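Local atomic coordinates of DNA polymerase (Bacillus phage phi29, PDB entry 2PY5), a protein that replicates the viral genome by protein-primed, highly processive strand-displacement DNA synthesis and proofreads the product with its own 3'-5' exonuclease. Residues 125-130 / 382-387. The protein carries 2 engineered substitutions. Residues are numbered along the deposited sequence; the frame is centred on the assembly and turned at random.
Sequences KLPFPV and AKLMLN. With EDO (1,2-ethanediol), chain H; nucleotides of chain A.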
loop_
_atom_site.group_PDB
_atom_site.type_symbol
_atom_site.label_atom_id
_atom_site.label_comp_id
_atom_site.label_asym_id
_atom_site.label_seq_id
_atom_site.Cartn_x
_atom_site.Cartn_y
_atom_site.Cartn_z
ATOM N N LYS F 125 -2.519 10.679 -1.656
ATOM C CA LYS F 125 -3.954 10.905 -1.833
ATOM C C LYS F 125 -4.610 9.863 -2.750
ATOM O O LYS F 125 -5.719 9.403 -2.481
ATOM C CB LYS F 125 -4.147 12.295 -2.430
ATOM C CG LYS F 125 -3.746 13.426 -1.504
ATOM C CD LYS F 125 -4.926 14.140 -0.918
ATOM C CE LYS F 125 -5.878 13.198 -0.205
ATOM N NZ LYS F 125 -6.984 13.871 0.529
ATOM N N LEU F 126 -3.903 9.518 -3.822
ATOM C CA LEU F 126 -4.368 8.681 -4.907
ATOM C C LEU F 126 -3.281 7.624 -5.147
ATOM O O LEU F 126 -2.403 7.801 -5.984
ATOM C CB LEU F 126 -4.608 9.553 -6.152
ATOM C CG LEU F 126 -5.671 10.656 -5.985
ATOM C CD1 LEU F 126 -5.511 11.710 -7.112
ATOM C CD2 LEU F 126 -7.079 10.063 -5.955
ATOM N N PRO F 127 -3.312 6.530 -4.357
ATOM C CA PRO F 127 -2.200 5.563 -4.350
ATOM C C PRO F 127 -2.166 4.590 -5.548
ATOM O O PRO F 127 -2.246 3.368 -5.382
ATOM C CB PRO F 127 -2.399 4.845 -3.014
ATOM C CG PRO F 127 -3.898 4.842 -2.846
ATOM C CD PRO F 127 -4.321 6.203 -3.328
ATOM N N PHE F 128 -2.044 5.152 -6.750
ATOM C CA PHE F 128 -2.007 4.387 -8.001
ATOM C C PHE F 128 -1.162 5.166 -8.972
ATOM O O PHE F 128 -1.039 6.371 -8.818
ATOM C CB PHE F 128 -3.410 4.220 -8.600
ATOM C CG PHE F 128 -4.475 3.932 -7.591
ATOM C CD1 PHE F 128 -5.219 4.967 -7.040
ATOM C CD2 PHE F 128 -4.724 2.639 -7.203
ATOM C CE1 PHE F 128 -6.216 4.694 -6.094
ATOM C CE2 PHE F 128 -5.718 2.350 -6.266
ATOM C CZ PHE F 128 -6.454 3.390 -5.715
ATOM N N PRO F 129 -0.598 4.492 -9.989
ATOM C CA PRO F 129 0.070 5.273 -11.039
ATOM C C PRO F 129 -0.909 6.213 -11.755
ATOM O O PRO F 129 -2.110 5.942 -11.794
ATOM C CB PRO F 129 0.572 4.213 -12.013
ATOM C CG PRO F 129 0.533 2.927 -11.287
ATOM C CD PRO F 129 -0.533 3.048 -10.235
ATOM N N VAL F 130 -0.382 7.287 -12.338
ATOM C CA VAL F 130 -1.200 8.254 -13.087
ATOM C C VAL F 130 -2.073 7.593 -14.166
ATOM O O VAL F 130 -3.262 7.880 -14.291
ATOM C CB VAL F 130 -0.316 9.348 -13.724
ATOM C CG1 VAL F 130 -1.172 10.298 -14.573
ATOM C CG2 VAL F 130 0.411 10.112 -12.648
ATOM N N ALA F 382 -14.916 5.803 -2.905
ATOM C CA ALA F 382 -15.619 5.009 -1.884
ATOM C C ALA F 382 -14.805 3.775 -1.506
ATOM O O ALA F 382 -14.690 3.426 -0.334
ATOM C CB ALA F 382 -17.007 4.620 -2.378
ATOM N N LYS F 383 -14.227 3.114 -2.503
ATOM C CA LYS F 383 -13.339 1.984 -2.265
ATOM C C LYS F 383 -12.139 2.421 -1.438
ATOM O O LYS F 383 -11.718 1.748 -0.501
ATOM C CB LYS F 383 -12.889 1.397 -3.596
ATOM C CG LYS F 383 -14.037 0.768 -4.377
ATOM C CD LYS F 383 -13.699 0.563 -5.834
ATOM C CE LYS F 383 -12.597 -0.430 -6.035
ATOM N NZ LYS F 383 -12.285 -0.549 -7.501
ATOM N N LEU F 384 -11.584 3.575 -1.791
ATOM C CA LEU F 384 -10.452 4.103 -1.069
ATOM C C LEU F 384 -10.795 4.372 0.399
ATOM O O LEU F 384 -10.021 4.042 1.296
ATOM C CB LEU F 384 -9.941 5.373 -1.766
ATOM C CG LEU F 384 -8.544 5.859 -1.450
ATOM C CD1 LEU F 384 -7.458 4.813 -1.732
ATOM C CD2 LEU F 384 -8.301 7.115 -2.280
ATOM N N MET F 385 -11.976 4.922 0.661
ATOM C CA MET F 385 -12.394 5.169 2.042
ATOM C C MET F 385 -12.523 3.856 2.836
ATOM O O MET F 385 -12.078 3.749 3.972
ATOM C CB MET F 385 -13.718 5.930 2.076
ATOM C CG MET F 385 -13.592 7.400 1.684
ATOM S SD MET F 385 -12.694 8.377 2.884
ATOM C CE MET F 385 -13.878 8.505 4.235
ATOM N N LEU F 386 -13.118 2.854 2.215
ATOM C CA LEU F 386 -13.302 1.550 2.861
ATOM C C LEU F 386 -11.976 0.848 3.110
ATOM O O LEU F 386 -11.800 0.181 4.130
ATOM C CB LEU F 386 -14.193 0.667 1.987
ATOM C CG LEU F 386 -15.664 1.082 1.978
ATOM C CD1 LEU F 386 -16.392 0.460 0.803
ATOM C CD2 LEU F 386 -16.351 0.705 3.305
ATOM N N ASN F 387 -11.054 0.984 2.155
ATOM C CA ASN F 387 -9.809 0.182 2.149
ATOM C C ASN F 387 -8.690 0.795 3.003
ATOM O O ASN F 387 -7.793 0.083 3.451
ATOM C CB ASN F 387 -9.311 -0.019 0.713
ATOM C CG ASN F 387 -10.171 -0.979 -0.079
ATOM O OD1 ASN F 387 -10.826 -1.855 0.500
ATOM N ND2 ASN F 387 -10.147 -0.856 -1.417
HETATM C C1 EDO H . -12.941 -3.283 -2.589
HETATM O O1 EDO H . -11.628 -2.899 -3.037
HETATM C C2 EDO H . -13.770 -2.025 -2.335
HETATM O O2 EDO H . -13.707 -1.502 -0.990
ATOM P P DT A 6 3.681 6.725 -11.743
ATOM O OP1 DT A 6 2.613 7.683 -12.007
ATOM O OP2 DT A 6 3.917 5.582 -12.631
ATOM O "O5'" DT A 6 5.089 7.502 -11.762
ATOM C "C5'" DT A 6 5.192 8.817 -11.241
ATOM C "C4'" DT A 6 6.655 9.192 -11.259
ATOM O "O4'" DT A 6 7.418 8.320 -10.408
ATOM C "C3'" DT A 6 7.295 9.045 -12.635
ATOM O "O3'" DT A 6 7.042 10.188 -13.451
ATOM C "C2'" DT A 6 8.764 8.858 -12.282
ATOM C "C1'" DT A 6 8.740 8.210 -10.902
ATOM N N1 DT A 6 9.078 6.757 -10.898
ATOM C C2 DT A 6 9.944 6.299 -9.937
ATOM O O2 DT A 6 10.453 7.008 -9.092
ATOM N N3 DT A 6 10.202 4.952 -10.013
ATOM C C4 DT A 6 9.674 4.046 -10.918
ATOM O O4 DT A 6 9.971 2.855 -10.882
ATOM C C5 DT A 6 8.747 4.593 -11.877
ATOM C C7 DT A 6 8.113 3.716 -12.904
ATOM C C6 DT A 6 8.494 5.915 -11.825
ATOM P P DT A 5 2.631 1.429 -8.048
ATOM O OP1 DT A 5 1.416 1.550 -7.208
ATOM O OP2 DT A 5 2.715 0.397 -9.097
ATOM O "O5'" DT A 5 2.898 2.866 -8.732
ATOM C "C5'" DT A 5 2.665 4.050 -8.020
ATOM C "C4'" DT A 5 3.806 5.001 -8.238
ATOM O "O4'" DT A 5 4.954 4.463 -7.574
ATOM C "C3'" DT A 5 4.243 5.186 -9.679
ATOM O "O3'" DT A 5 3.527 6.259 -10.221
ATOM C "C2'" DT A 5 5.727 5.498 -9.575
ATOM C "C1'" DT A 5 6.117 4.888 -8.243
ATOM N N1 DT A 5 6.947 3.683 -8.336
ATOM C C2 DT A 5 8.138 3.693 -7.670
ATOM O O2 DT A 5 8.552 4.666 -7.044
ATOM N N3 DT A 5 8.845 2.537 -7.806
ATOM C C4 DT A 5 8.463 1.397 -8.492
ATOM O O4 DT A 5 9.194 0.415 -8.538
ATOM C C5 DT A 5 7.191 1.448 -9.156
ATOM C C7 DT A 5 6.687 0.276 -9.935
ATOM C C6 DT A 5 6.487 2.584 -9.051
#
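Leu-384, on the last turns of helix 376-387, meets the irregular loop 125-130, which bends at Pro-127 in an inverse gamma turn closed by Phe-128 N to Leu-126 O at 2.8 Å. The leucine is the one residue of its segment that touches the loop. CG anti to the backbone N (chi1 -162°) aims the side chain at the loop, and the branch at CG sends its methyls to different partners: Leu-384 CD1 reaches the outer end of the Pro-127 ring, 3.7 Å from Pro-127 CG, while CD2 rests 3.5 Å from the carbonyl oxygen of Lys-125. Gln-180 NE2 donates a hydrogen bond to that oxygen; CD2 adds van der Waals contact only. CD1 also approaches Phe-128 obliquely, 4.3 Å from CZ, and Pro-127 CG sits over the rim of one face of that ring, so proline and phenylalanine make a joint apolar surface for the methyl. Lys-125 turns its amine elsewhere, to the carbonyls of Arg-187 and Leu-185 and a salt bridge with Asp-193. Farther along the loop, Val-130 N gives an almost straight hydrogen bond (176°, 3.0 Å) to OP1 of DT6 of chain A, and Pro-129 lies against the sugar-phosphate backbone of DT5 of chain A. On the helix, Asn-387 ND2 donates to O1 of a 1,2-ethanediol, probably from the crystallisation liquor, whose O2 donates to Asn-387 OD1. Here an exonuclease-region loop that contacts the single-stranded DNA touches the polymerization-region leucine probably involved in positioning the templating nucleotide. With 128 Å² buried and no polar bond between the segments, shape and van der Waals contact alone set their fit.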